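Local coordinates for CYTH domain-containing protein (Pyrococcus furiosus, PDB 1YEM) that is of unknown function but belongs to the CYTH family, whose members include class IV adenylate cyclases and thiamine triphosphatases, at residues F22-T25 / L26-F29. Numbering follows the deposited sequence.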
loop_
_atom_site.group_PDB
_atom_site.type_symbol
_atom_site.label_atom_id
_atom_site.label_comp_id
_atom_site.label_asym_id
_atom_site.label_seq_id
_atom_site.Cartn_x
_atom_site.Cartn_y
_atom_site.Cartn_z
ATOM N N PHE B 22 22.131 12.521 25.793
ATOM C CA PHE B 22 20.759 12.990 25.632
ATOM C C PHE B 22 19.742 12.196 26.433
ATOM O O PHE B 22 18.743 12.755 26.881
ATOM C CB PHE B 22 20.344 13.004 24.159
ATOM C CG PHE B 22 18.986 13.583 23.935
ATOM C CD1 PHE B 22 17.878 12.759 23.810
ATOM C CD2 PHE B 22 18.803 14.966 23.907
ATOM C CE1 PHE B 22 16.615 13.298 23.629
ATOM C CE2 PHE B 22 17.544 15.505 23.732
ATOM C CZ PHE B 22 16.448 14.672 23.587
ATOM N N LEU B 23 19.967 10.900 26.605
ATOM C CA LEU B 23 19.023 10.092 27.401
ATOM C C LEU B 23 19.090 10.439 28.897
ATOM O O LEU B 23 18.096 10.261 29.609
ATOM C CB LEU B 23 19.205 8.577 27.160
ATOM C CG LEU B 23 18.240 8.007 26.098
ATOM C CD1 LEU B 23 18.732 6.691 25.528
ATOM C CD2 LEU B 23 16.838 7.830 26.667
ATOM N N HIS B 24 20.239 10.943 29.364
ATOM C CA HIS B 24 20.312 11.498 30.716
ATOM C C HIS B 24 19.477 12.772 30.796
ATOM O O HIS B 24 18.604 12.885 31.654
ATOM C CB HIS B 24 21.750 11.803 31.165
ATOM C CG HIS B 24 21.824 12.419 32.536
ATOM N ND1 HIS B 24 22.293 13.700 32.756
ATOM C CD2 HIS B 24 21.449 11.942 33.750
ATOM C CE1 HIS B 24 22.222 13.977 34.050
ATOM N NE2 HIS B 24 21.713 12.928 34.673
ATOM N N THR B 25 19.757 13.717 29.896
ATOM C CA THR B 25 18.994 14.962 29.795
ATOM C C THR B 25 17.491 14.696 29.738
ATOM O O THR B 25 16.708 15.376 30.381
ATOM C CB THR B 25 19.396 15.762 28.539
ATOM O OG1 THR B 25 20.817 15.932 28.508
ATOM C CG2 THR B 25 18.726 17.127 28.525
ATOM N N LEU B 26 17.103 13.683 28.984
ATOM C CA LEU B 26 15.702 13.341 28.818
ATOM C C LEU B 26 15.070 12.734 30.090
ATOM O O LEU B 26 13.941 13.072 30.436
ATOM C CB LEU B 26 15.560 12.367 27.641
ATOM C CG LEU B 26 14.150 12.060 27.145
ATOM C CD1 LEU B 26 13.511 13.301 26.552
ATOM C CD2 LEU B 26 14.205 10.934 26.129
ATOM N N ASN B 27 15.801 11.832 30.765
ATOM C CA ASN B 27 15.296 11.162 31.990
ATOM C C ASN B 27 15.112 12.148 33.133
ATOM O O ASN B 27 14.294 11.935 34.032
ATOM C CB ASN B 27 16.214 9.983 32.431
ATOM C CG ASN B 27 17.374 10.409 33.378
ATOM O OD1 ASN B 27 17.196 11.222 34.282
ATOM N ND2 ASN B 27 18.549 9.817 33.177
ATOM N N THR B 28 15.911 13.209 33.091
ATOM C CA THR B 28 15.812 14.325 34.007
ATOM C C THR B 28 14.410 14.969 33.967
ATOM O O THR B 28 13.842 15.278 35.002
ATOM C CB THR B 28 16.920 15.355 33.662
ATOM O OG1 THR B 28 18.195 14.868 34.125
ATOM C CG2 THR B 28 16.643 16.681 34.265
ATOM N N PHE B 29 13.869 15.162 32.769
ATOM C CA PHE B 29 12.480 15.636 32.590
ATOM C C PHE B 29 11.501 14.466 32.500
ATOM O O PHE B 29 10.283 14.668 32.443
ATOM C CB PHE B 29 12.385 16.505 31.346
ATOM C CG PHE B 29 13.266 17.702 31.408
ATOM C CD1 PHE B 29 12.810 18.882 31.964
ATOM C CD2 PHE B 29 14.569 17.637 30.963
ATOM C CE1 PHE B 29 13.632 19.988 32.053
ATOM C CE2 PHE B 29 15.397 18.735 31.044
ATOM C CZ PHE B 29 14.926 19.919 31.591
#
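Three successive i to i+4 hydrogen bonds run along the backbone, Leu26 N to Phe22 O, Asn27 N to Leu23 O and Thr28 N to His24 O, the shortest 2.8 Å from Leu26 N to Phe22 O. His24 O is gripped twice. Thr28 N and Thr28 OG1 both donate to it, OG1 at 3.2 Å from above the carbonyl plane. With chi1 at -75°, Thr28 OG1 sits beside its own backbone N, and both can reach His24 O. The same hydroxyl lies over one face of the His24 ring, 4.0 Å above its plane and toward the rim. Asn27 ND2 comes within 3.6 Å of His24 CD2, with amide and ring planes almost perpendicular at 83°. The Phe29 ring turns an edge to Thr25 O, with CD2 3.2 Å away. On the inner side, Leu26 CD2 meets Leu23 CD2 at 4.1 Å and Phe22 CE1 at 4.2 Å. Leu26 also packs on Leu120 and Tyr113, and Phe22 on Val122 and Leu155. This is an amphipathic alpha-helix: its apolar side rests on strands 102-115 and 118-125 of the antiparallel CYTH barrel, and its polar side carries the exposed His24, Asn27 and Thr28.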